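Local coordinates for peridinin-chlorophyll A protein (PDB 2C9E) that probably acts as a water-soluble light-harvesting antenna for blue-green sunlight, with peridinins and chlorophyll a packed inside its helical shell, at residues Ala104-Phe109 against Ser153-Lys158; Arg64-Ala69 against Asn94-Arg99; Asn238-Ala243 against Leu269-Met274. All coordinates share one frame; numbering follows the deposited sequence.

Contact 1. Residues Ala104-Phe109 against Ser153-Lys158; sequences ADKQKF and SINGAK. With PID (peridinin), chain E.
The tip of a type I' turn, I154-A157, supplies a side-chain oxygen to the first turn of another helix. N155, in the left-handed backbone conformation, holds CG anti to its backbone N (chi1 -167°). Its CB bond leads away from the helix, yet OD1 comes back to accept from K106 N at 2.8 Å. The donor lies nearly on the C=O axis (C=O...N 164°), and the N-H points straight at the oxygen.

Helix 106-111 has D105 as its N-cap: OD1 of this residue accepts from K108 N at 2.9 Å through the lone pair directed away from OD2. N155 takes a further N-H of the first turn, that of K106, and water 3 accepts from Q107 N while donating to the same N155 OD1. The carboxylate and the amide run side by side in the same direction, their planes 45° apart, and water 2 donates to both D105 OD2 and N155 O.

S153 fixes the base of the turn. Its OG takes N155 N at 2.7 Å in an ST turn, is bonded to A102 O at the end of the preceding helix 87-102, and shares water 1 with A104 O. The same carbonyl also receives a CA-H...O contact from N155 CA, while the bent chain of K106 lays CD against S153 OG at 3.5 Å. G156 brings its backbone close to D105, with 4.2 Å between their CA atoms.

This surface contact thus joins the loop after helix 132-152 to a short helix that also borders pigment. The face of the F109 ring rests on a peridinin polyene, with CZ 3.1 Å from C17.

Contact 2. Residues Arg64-Ala69 against Asn94-Arg99; sequences RAAVEA and NEALAR. With PID (peridinin), chain F.
L97 works in two directions from the cleft between helix 60-77 and helix 87-102. Its CB leaves along the flank of the helix pair, and CG lies anti to the carbonyl carbon (chi1 -77°). From there the branches part. CD2 turns back to the neighbouring helix and meets A66 CB at 4.3 Å, whereas CD1, anti to CA, reaches the peridinin polyene and stops 3.5 Å from C17. Both L97 and A66 also line a chlorophyll a pocket.

The helices run antiparallel, their axes 8.5 Å apart at an angle of 161°, a close approach made possible by alanines. A96 points its methyl at the other backbone, with CB 3.9 Å from A66 CA and 4.0 Å from A69 CB. Charge stays outside this seam: R99 NH2 pairs with E95 OE2, which sits one turn back and off the guanidinium plane, and is bridged to D1 as well.

Between the segments the contacts are almost wholly methyl against methyl or backbone, so dispersion and shape hold them together. Of the two segments, N94 brings a polar atom to this pigment: OD1 lies 3.0 Å from C18, where its partial charge could perturb the conjugated chain.

Contact 3. Residues Asn238-Ala243 against Leu269-Met274; sequences NDAVFA and LALAKM. With CLA (chlorophyll a), chain C.
Methyl groups fill the heart of this contact, where helix 234-251 and helix 261-276 run antiparallel with axes 8.4 Å apart. A270 CB presses on A240 CA at 3.6 Å and also meets the methyl of A243. Beside it, A240 CB faces the M274 sulfur, SD, at 3.9 Å.

The pigment closes the same seam. A240 CB lies 3.5 Å from CBC, the end of the chlorophyll's ethyl group, and L271 CD2 is 3.6 Å from CHD at the macrocycle rim. M274 runs extended from its backbone through SD, then turns at chi3 (90°) so that CE rests 3.6 Å from the CMD methyl.

Packing relaxes on the side turned from the macrocycle. D239 and K273 are partly exposed there, with D239 OD2 and K273 NZ 6.9 Å apart and not in contact; NZ is instead bridged to D174, and D239 lies against I162 and A163 of a loop.

H244, a residue of the same pocket, is tied through ND1 to A240 O, while water 4 sits on the magnesium at 2.1 Å. An alanine-lined helix pair walling in a chlorophyll thus forms part of the all-helical pigment shell of peridinin-chlorophyll proteins.

Contacts 2 and 3 look like counterparts in the two homologous halves of one chain: each is an antiparallel alanine seam backed by a leucine, and each borders a different chlorophyll a. Their centres are 23 Å apart. Contact 1 lies nearer contact 2, 16 Å between centres and about 6 Å between nearest atoms, because helix 87-102 of contact 2 runs almost directly into helix 106-111. The second segment of contact 1 leads the other way along the chain: the loop that continues from K158 brings P160 onto N238 of contact 3, although the nearest atoms of contacts 1 and 3 are about 8 Å apart. All three touch bound peridinin.

Contact 1. Residues Ala104-Phe109 against Ser153-Lys158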
# COMPACT_ATOMS: atom_id res chain seq x y z
N ALA A 104 -5.20 -10.78 12.89
CA ALA A 104 -4.31 -9.70 13.31
C ALA A 104 -4.25 -9.47 14.82
O ALA A 104 -5.20 -9.83 15.57
CB ALA A 104 -4.72 -8.37 12.59
N ASP A 105 -3.14 -8.87 15.26
CA ASP A 105 -3.00 -8.53 16.66
C ASP A 105 -4.13 -7.52 16.86
O ASP A 105 -4.16 -6.49 16.18
CB ASP A 105 -1.69 -7.83 16.92
CG ASP A 105 -1.60 -7.33 18.33
OD1 ASP A 105 -2.19 -6.27 18.70
OD2 ASP A 105 -0.95 -8.05 19.10
N LYS A 106 -5.05 -7.80 17.79
CA LYS A 106 -6.22 -6.94 17.99
C LYS A 106 -5.98 -5.51 18.39
O LYS A 106 -6.64 -4.60 17.83
CB LYS A 106 -7.20 -7.56 19.00
CG LYS A 106 -8.08 -8.67 18.45
CD LYS A 106 -8.50 -9.69 19.53
CE LYS A 106 -9.32 -9.05 20.64
NZ LYS A 106 -9.41 -9.91 21.85
N GLN A 107 -5.09 -5.29 19.35
CA GLN A 107 -4.83 -3.92 19.82
C GLN A 107 -4.16 -3.09 18.74
O GLN A 107 -4.49 -1.93 18.56
CB GLN A 107 -3.92 -3.87 21.07
CG GLN A 107 -4.09 -4.96 22.11
CD GLN A 107 -2.99 -4.91 23.22
OE1 GLN A 107 -3.05 -5.65 24.20
NE2 GLN A 107 -1.99 -4.03 23.04
N LYS A 108 -3.18 -3.66 18.07
CA LYS A 108 -2.48 -2.93 17.01
C LYS A 108 -3.43 -2.61 15.86
O LYS A 108 -3.40 -1.50 15.29
CB LYS A 108 -1.29 -3.75 16.48
CG LYS A 108 -0.17 -3.82 17.49
CD LYS A 108 0.83 -4.88 17.11
CE LYS A 108 1.98 -4.88 18.12
NZ LYS A 108 2.42 -3.47 18.29
N PHE A 109 -4.30 -3.56 15.53
CA PHE A 109 -5.22 -3.31 14.46
C PHE A 109 -6.20 -2.21 14.81
O PHE A 109 -6.41 -1.27 14.02
CB PHE A 109 -6.00 -4.56 14.08
CG PHE A 109 -6.76 -4.39 12.81
CD1 PHE A 109 -8.02 -3.76 12.80
CD2 PHE A 109 -6.19 -4.80 11.60
CE1 PHE A 109 -8.71 -3.54 11.60
CE2 PHE A 109 -6.86 -4.58 10.38
CZ PHE A 109 -8.13 -3.95 10.38
N SER A 153 -11.18 -13.92 16.56
CA SER A 153 -9.74 -13.64 16.50
C SER A 153 -8.70 -14.50 17.17
O SER A 153 -8.82 -14.78 18.37
CB SER A 153 -9.46 -12.24 17.00
OG SER A 153 -8.07 -12.00 16.95
N ILE A 154 -7.65 -14.87 16.42
CA ILE A 154 -6.50 -15.60 16.97
C ILE A 154 -5.40 -14.59 17.42
O ILE A 154 -4.26 -14.96 17.71
CB ILE A 154 -5.89 -16.57 15.96
CG1 ILE A 154 -5.41 -15.78 14.73
CG2 ILE A 154 -6.93 -17.66 15.62
CD1 ILE A 154 -4.60 -16.57 13.79
N ASN A 155 -5.75 -13.31 17.46
CA ASN A 155 -4.89 -12.24 17.95
C ASN A 155 -3.38 -12.23 17.55
O ASN A 155 -2.50 -12.03 18.42
CB ASN A 155 -5.04 -12.23 19.45
CG ASN A 155 -4.46 -10.99 20.09
OD1 ASN A 155 -4.46 -9.93 19.50
ND2 ASN A 155 -4.01 -11.11 21.32
N GLY A 156 -3.11 -12.42 16.26
CA GLY A 156 -1.76 -12.41 15.71
C GLY A 156 -0.92 -13.65 15.93
O GLY A 156 0.29 -13.65 15.70
N ALA A 157 -1.56 -14.73 16.37
CA ALA A 157 -0.84 -15.96 16.65
C ALA A 157 -0.17 -16.61 15.45
O ALA A 157 0.63 -17.52 15.61
CB ALA A 157 -1.79 -16.95 17.35
N LYS A 158 -0.48 -16.15 14.25
CA LYS A 158 0.14 -16.73 13.07
C LYS A 158 1.02 -15.71 12.37
O LYS A 158 1.24 -15.79 11.16
CB LYS A 158 -0.91 -17.27 12.10
CG LYS A 158 -1.95 -18.14 12.77
CD LYS A 158 -2.05 -19.46 12.10
CE LYS A 158 -0.75 -20.25 12.27
NZ LYS A 158 -0.81 -21.68 11.74
C1 PID E . -15.74 2.37 18.36
C2 PID E . -16.99 2.57 19.21
C3 PID E . -17.43 1.23 19.82
C4 PID E . -17.74 0.28 18.66
C5 PID E . -16.49 -0.14 17.89
C6 PID E . -15.50 1.02 17.66
C7 PID E . -14.77 0.97 16.47
C8 PID E . -13.42 0.64 16.36
C9 PID E . -12.76 0.59 15.13
C10 PID E . -13.34 0.86 13.89
C11 PID E . -11.48 0.28 14.93
C12 PID E . -11.24 0.32 13.62
C13 PID E . -10.05 -0.06 13.01
C14 PID E . -9.76 -0.06 11.64
C15 PID E . -8.51 -0.52 11.22
C16 PID E . -8.06 -0.64 9.91
C17 PID E . -6.81 -1.22 9.65
C18 PID E . -6.34 -1.45 8.36
C19 PID E . -5.13 -2.09 8.11
C20 PID E . -4.73 -2.36 6.80
C21 PID E . -3.57 -3.03 6.42
C22 PID E . -3.31 -3.24 5.06
C23 PID E . -2.27 -3.87 4.58
C24 PID E . -1.23 -4.52 4.09
C25 PID E . -1.25 -6.03 3.79
C26 PID E . -0.08 -6.70 4.49
C27 PID E . 1.27 -6.02 4.21
C28 PID E . 1.23 -4.53 4.56
C29 PID E . 0.10 -3.78 3.85
C30 PID E . 2.74 -7.82 4.82
C31 PID E . 3.73 -8.44 5.81
CM1 PID E . -15.22 3.65 17.70
CM2 PID E . -16.98 -0.71 16.55
CM3 PID E . -15.80 -1.27 18.66
CM4 PID E . -10.82 0.37 10.62
CM5 PID E . -2.59 -3.56 7.47
CM6 PID E . -2.56 -6.66 4.28
CM7 PID E . -1.14 -6.28 2.28
CM8 PID E . 0.00 -2.35 4.38
O1 PID E . -14.77 1.42 18.83
O2 PID E . -18.60 1.42 20.62
O3 PID E . -14.50 1.18 13.67
O4 PID E . -12.37 0.69 12.94
O5 PID E . 0.37 -3.74 2.45
O6 PID E . 2.24 -6.59 5.11
O7 PID E . 2.40 -8.44 3.81
O HOH W 1 -7.82 -9.74 15.18
O HOH W 2 -0.08 -10.89 19.03
O HOH W 3 -4.23 -7.89 20.74

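Contact 2. Residues Arg64-Ala69 against Asn94-Arg99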
# COMPACT_ATOMS: atom_id res chain seq x y z
N ARG A 64 -2.63 -13.26 1.69
CA ARG A 64 -2.57 -13.65 0.30
C ARG A 64 -3.97 -13.81 -0.28
O ARG A 64 -4.27 -13.30 -1.37
CB ARG A 64 -1.77 -14.95 0.19
CG ARG A 64 -1.71 -15.47 -1.20
CD ARG A 64 -0.98 -16.82 -1.33
NE ARG A 64 -0.70 -16.96 -2.75
CZ ARG A 64 0.34 -16.40 -3.36
NH1 ARG A 64 1.24 -15.70 -2.68
NH2 ARG A 64 0.42 -16.47 -4.68
N ALA A 65 -4.84 -14.50 0.44
CA ALA A 65 -6.21 -14.66 -0.05
C ALA A 65 -6.90 -13.28 -0.22
O ALA A 65 -7.59 -13.03 -1.23
CB ALA A 65 -7.02 -15.56 0.93
N ALA A 66 -6.73 -12.40 0.77
CA ALA A 66 -7.32 -11.04 0.75
C ALA A 66 -6.87 -10.24 -0.49
O ALA A 66 -7.68 -9.55 -1.11
CB ALA A 66 -6.94 -10.30 2.03
N VAL A 67 -5.59 -10.31 -0.82
CA VAL A 67 -5.03 -9.65 -1.99
C VAL A 67 -5.60 -10.35 -3.25
O VAL A 67 -6.02 -9.68 -4.21
CB VAL A 67 -3.46 -9.72 -1.98
CG1 VAL A 67 -2.89 -9.20 -3.28
CG2 VAL A 67 -2.90 -8.84 -0.88
N GLU A 68 -5.64 -11.68 -3.25
CA GLU A 68 -6.19 -12.42 -4.41
C GLU A 68 -7.62 -11.93 -4.66
O GLU A 68 -7.98 -11.65 -5.82
CB GLU A 68 -6.23 -13.95 -4.14
CG GLU A 68 -4.83 -14.59 -3.95
CD GLU A 68 -4.83 -16.13 -3.66
OE1 GLU A 68 -5.10 -16.57 -2.49
OE2 GLU A 68 -4.52 -16.91 -4.60
N ALA A 69 -8.41 -11.80 -3.59
CA ALA A 69 -9.80 -11.35 -3.70
C ALA A 69 -9.92 -9.95 -4.34
O ALA A 69 -10.85 -9.70 -5.14
CB ALA A 69 -10.45 -11.33 -2.34
N ASN A 94 -14.87 -8.54 1.09
CA ASN A 94 -15.14 -8.30 2.48
C ASN A 94 -14.98 -9.48 3.37
O ASN A 94 -14.57 -9.33 4.53
CB ASN A 94 -16.54 -7.73 2.68
CG ASN A 94 -16.66 -6.33 2.13
OD1 ASN A 94 -15.68 -5.57 2.16
ND2 ASN A 94 -17.84 -5.98 1.60
N GLU A 95 -15.33 -10.66 2.87
CA GLU A 95 -15.21 -11.83 3.72
C GLU A 95 -13.75 -12.21 3.87
O GLU A 95 -13.33 -12.60 4.96
CB GLU A 95 -16.02 -13.00 3.17
CG GLU A 95 -15.72 -14.33 3.91
CD GLU A 95 -16.92 -15.25 4.01
OE1 GLU A 95 -17.74 -15.33 3.05
OE2 GLU A 95 -17.05 -15.91 5.06
N ALA A 96 -12.99 -12.11 2.78
CA ALA A 96 -11.56 -12.39 2.87
C ALA A 96 -10.90 -11.39 3.88
O ALA A 96 -10.15 -11.79 4.76
CB ALA A 96 -10.91 -12.26 1.50
N LEU A 97 -11.20 -10.10 3.75
CA LEU A 97 -10.64 -9.10 4.70
C LEU A 97 -11.08 -9.40 6.13
O LEU A 97 -10.32 -9.19 7.09
CB LEU A 97 -11.11 -7.68 4.34
CG LEU A 97 -10.43 -7.00 3.15
CD1 LEU A 97 -11.10 -5.69 2.81
CD2 LEU A 97 -8.96 -6.79 3.51
N ALA A 98 -12.31 -9.86 6.32
CA ALA A 98 -12.76 -10.10 7.66
C ALA A 98 -11.93 -11.21 8.27
O ALA A 98 -11.54 -11.13 9.42
CB ALA A 98 -14.31 -10.46 7.68
N ARG A 99 -11.65 -12.23 7.47
CA ARG A 99 -10.85 -13.34 7.94
C ARG A 99 -9.40 -12.92 8.15
O ARG A 99 -8.76 -13.31 9.13
CB ARG A 99 -11.00 -14.54 6.97
CG ARG A 99 -12.44 -15.13 7.06
CD ARG A 99 -12.69 -16.42 6.28
NE ARG A 99 -14.13 -16.78 6.28
CZ ARG A 99 -14.86 -17.11 7.35
NH1 ARG A 99 -14.36 -17.16 8.58
NH2 ARG A 99 -16.14 -17.38 7.19
C1 PID F . -12.10 -3.79 16.21
C2 PID F . -11.96 -4.03 17.72
C3 PID F . -10.71 -4.87 18.00
C4 PID F . -10.86 -6.22 17.30
C5 PID F . -10.86 -6.10 15.77
C6 PID F . -11.61 -4.86 15.23
C7 PID F . -12.12 -5.00 13.93
C8 PID F . -11.91 -4.12 12.87
C9 PID F . -12.41 -4.30 11.57
C10 PID F . -13.17 -5.35 11.09
C11 PID F . -12.16 -3.52 10.52
C12 PID F . -12.71 -4.04 9.42
C13 PID F . -12.64 -3.50 8.14
C14 PID F . -13.19 -4.01 6.97
C15 PID F . -13.00 -3.33 5.76
C16 PID F . -13.48 -3.72 4.51
C17 PID F . -13.22 -2.97 3.36
C18 PID F . -13.66 -3.38 2.10
C19 PID F . -13.41 -2.68 0.92
C20 PID F . -13.85 -3.21 -0.30
C21 PID F . -13.64 -2.65 -1.56
C22 PID F . -14.12 -3.31 -2.69
C23 PID F . -13.92 -2.84 -3.90
C24 PID F . -13.64 -2.40 -5.09
C25 PID F . -12.35 -2.78 -5.84
C26 PID F . -11.59 -1.49 -6.18
C27 PID F . -12.47 -0.46 -6.90
C28 PID F . -13.76 -0.15 -6.14
C29 PID F . -14.56 -1.42 -5.82
C30 PID F . -10.83 0.89 -7.97
C31 PID F . -10.09 2.22 -8.14
CM1 PID F . -13.28 -2.89 15.84
CM2 PID F . -11.48 -7.40 15.24
CM3 PID F . -9.40 -6.07 15.33
CM4 PID F . -13.99 -5.32 6.98
CM5 PID F . -12.86 -1.34 -1.72
CM6 PID F . -11.43 -3.62 -4.95
CM7 PID F . -12.67 -3.59 -7.10
CM8 PID F . -15.77 -1.06 -4.94
O1 PID F . -10.90 -3.63 15.45
O2 PID F . -10.56 -5.10 19.41
O3 PID F . -13.59 -6.30 11.75
O4 PID F . -13.37 -5.20 9.75
O5 PID F . -14.98 -2.05 -7.04
O6 PID F . -11.73 0.77 -6.95
O7 PID F . -10.66 -0.01 -8.78

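Contact 3. Residues Asn238-Ala243 against Leu269-Met274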
# COMPACT_ATOMS: atom_id res chain seq x y z
N ASN A 238 7.77 -10.25 3.71
CA ASN A 238 7.83 -9.95 5.12
C ASN A 238 9.13 -9.31 5.48
O ASN A 238 9.14 -8.39 6.27
CB ASN A 238 7.65 -11.19 5.98
CG ASN A 238 6.35 -11.84 5.73
OD1 ASN A 238 5.37 -11.16 5.42
ND2 ASN A 238 6.30 -13.16 5.85
N ASP A 239 10.23 -9.79 4.92
CA ASP A 239 11.51 -9.16 5.25
C ASP A 239 11.59 -7.70 4.81
O ASP A 239 12.00 -6.85 5.59
CB ASP A 239 12.68 -9.89 4.62
CG ASP A 239 12.85 -11.26 5.17
OD1 ASP A 239 12.94 -11.38 6.41
OD2 ASP A 239 12.89 -12.21 4.35
N ALA A 240 11.21 -7.43 3.56
CA ALA A 240 11.24 -6.05 3.02
C ALA A 240 10.32 -5.11 3.83
O ALA A 240 10.72 -4.01 4.23
CB ALA A 240 10.84 -6.09 1.58
N VAL A 241 9.10 -5.55 4.09
CA VAL A 241 8.17 -4.77 4.88
C VAL A 241 8.84 -4.43 6.26
O VAL A 241 8.83 -3.29 6.71
CB VAL A 241 6.84 -5.57 5.10
CG1 VAL A 241 5.93 -4.89 6.15
CG2 VAL A 241 6.04 -5.67 3.78
N PHE A 242 9.41 -5.42 6.93
CA PHE A 242 10.01 -5.12 8.19
C PHE A 242 11.22 -4.16 8.00
O PHE A 242 11.44 -3.24 8.82
CB PHE A 242 10.42 -6.42 8.90
CG PHE A 242 11.05 -6.17 10.24
CD1 PHE A 242 10.32 -5.54 11.24
CD2 PHE A 242 12.39 -6.47 10.46
CE1 PHE A 242 10.92 -5.18 12.46
CE2 PHE A 242 13.02 -6.12 11.66
CZ PHE A 242 12.28 -5.48 12.67
N ALA A 243 12.00 -4.35 6.93
CA ALA A 243 13.14 -3.44 6.69
C ALA A 243 12.63 -1.97 6.70
O ALA A 243 13.26 -1.08 7.26
CB ALA A 243 13.81 -3.77 5.34
N LEU A 269 18.39 -3.83 -0.05
CA LEU A 269 18.78 -5.23 -0.22
C LEU A 269 17.54 -6.12 -0.12
O LEU A 269 17.35 -7.06 -0.91
CB LEU A 269 19.79 -5.65 0.85
CG LEU A 269 20.26 -7.12 0.82
CD1 LEU A 269 20.79 -7.50 -0.58
CD2 LEU A 269 21.36 -7.31 1.87
N ALA A 270 16.70 -5.82 0.86
CA ALA A 270 15.49 -6.57 1.10
C ALA A 270 14.57 -6.47 -0.11
O ALA A 270 13.96 -7.45 -0.51
CB ALA A 270 14.82 -6.07 2.37
N LEU A 271 14.48 -5.29 -0.74
CA LEU A 271 13.65 -5.16 -1.93
C LEU A 271 14.24 -5.95 -3.10
O LEU A 271 13.54 -6.62 -3.83
CB LEU A 271 13.50 -3.67 -2.33
CG LEU A 271 12.56 -2.86 -1.44
CD1 LEU A 271 12.60 -1.42 -1.81
CD2 LEU A 271 11.13 -3.39 -1.60
N ALA A 272 15.55 -5.80 -3.31
CA ALA A 272 16.24 -6.51 -4.36
C ALA A 272 15.86 -8.01 -4.29
O ALA A 272 15.42 -8.63 -5.28
CB ALA A 272 17.79 -6.29 -4.20
N LYS A 273 16.02 -8.60 -3.11
CA LYS A 273 15.66 -10.00 -2.88
C LYS A 273 14.17 -10.26 -3.16
O LYS A 273 13.81 -11.25 -3.82
CB LYS A 273 15.99 -10.38 -1.45
CG LYS A 273 17.21 -11.20 -1.34
CD LYS A 273 18.38 -10.35 -0.97
CE LYS A 273 18.34 -10.04 0.50
NZ LYS A 273 19.02 -11.06 1.37
N MET A 274 13.30 -9.36 -2.69
CA MET A 274 11.89 -9.58 -2.94
C MET A 274 11.60 -9.48 -4.44
O MET A 274 10.81 -10.27 -4.98
CB MET A 274 11.05 -8.57 -2.18
CG MET A 274 9.53 -8.75 -2.32
SD MET A 274 8.68 -7.35 -1.46
CE MET A 274 8.54 -6.13 -2.80
MG CLA C . 8.82 1.77 -1.69
CHA CLA C . 9.49 1.81 -5.14
CHB CLA C . 8.80 5.23 -1.68
CHC CLA C . 7.26 1.78 1.42
CHD CLA C . 8.02 -1.62 -2.05
NA CLA C . 9.27 3.31 -3.17
C1A CLA C . 9.52 3.09 -4.54
C2A CLA C . 9.66 4.41 -5.25
C3A CLA C . 9.68 5.44 -4.13
C4A CLA C . 9.20 4.66 -2.90
CMA CLA C . 11.11 5.93 -3.89
CAA CLA C . 8.49 4.67 -6.20
CBA CLA C . 8.70 5.87 -7.11
CGA CLA C . 7.45 6.25 -7.90
O1A CLA C . 7.49 7.24 -8.62
O2A CLA C . 6.20 5.47 -7.80
NB CLA C . 8.26 3.23 -0.32
C1B CLA C . 8.39 4.59 -0.53
C2B CLA C . 8.12 5.27 0.71
C3B CLA C . 7.69 4.33 1.61
C4B CLA C . 7.72 3.03 0.92
CMB CLA C . 8.32 6.81 1.00
CAB CLA C . 7.37 4.89 2.93
CBB CLA C . 6.95 4.09 3.92
NC CLA C . 7.81 0.33 -0.53
C1C CLA C . 7.30 0.53 0.74
C2C CLA C . 6.90 -0.77 1.29
C3C CLA C . 7.11 -1.70 0.33
C4C CLA C . 7.67 -1.01 -0.83
CMC CLA C . 6.33 -1.06 2.68
CAC CLA C . 6.85 -3.19 0.41
CBC CLA C . 8.10 -3.97 0.97
ND CLA C . 8.75 0.41 -3.20
C1D CLA C . 8.55 -0.95 -3.17
C2D CLA C . 9.09 -1.56 -4.36
C3D CLA C . 9.46 -0.54 -5.15
C4D CLA C . 9.23 0.66 -4.43
CMD CLA C . 9.14 -3.10 -4.66
CAD CLA C . 9.91 -0.16 -6.46
OBD CLA C . 10.47 -0.82 -7.36
CBD CLA C . 9.74 1.34 -6.60
CGD CLA C . 11.04 1.88 -7.14
O1D CLA C . 11.91 2.28 -6.36
O2D CLA C . 11.26 1.87 -8.48
CED CLA C . 12.45 2.19 -8.95
C1 CLA C . 5.09 5.94 -8.60
C2 CLA C . 4.03 5.07 -8.35
C3 CLA C . 3.07 4.53 -9.20
C4 CLA C . 2.99 4.85 -10.74
C5 CLA C . 1.96 3.52 -8.69
C6 CLA C . 1.96 3.26 -7.15
C7 CLA C . 0.99 2.11 -6.74
C8 CLA C . 0.99 1.74 -5.23
C9 CLA C . 0.30 0.37 -5.02
C10 CLA C . 0.22 2.84 -4.46
C11 CLA C . -0.19 2.49 -3.01
C12 CLA C . -0.69 3.72 -2.25
C13 CLA C . -1.83 4.52 -2.91
C14 CLA C . -1.96 5.94 -2.42
C15 CLA C . -3.16 3.76 -2.71
C16 CLA C . -3.68 3.65 -1.28
C17 CLA C . -4.74 2.59 -1.24
C18 CLA C . -5.49 2.45 0.08
C19 CLA C . -6.52 1.36 -0.03
C20 CLA C . -6.17 3.75 0.43
O HOH W 4 10.71 1.49 -0.75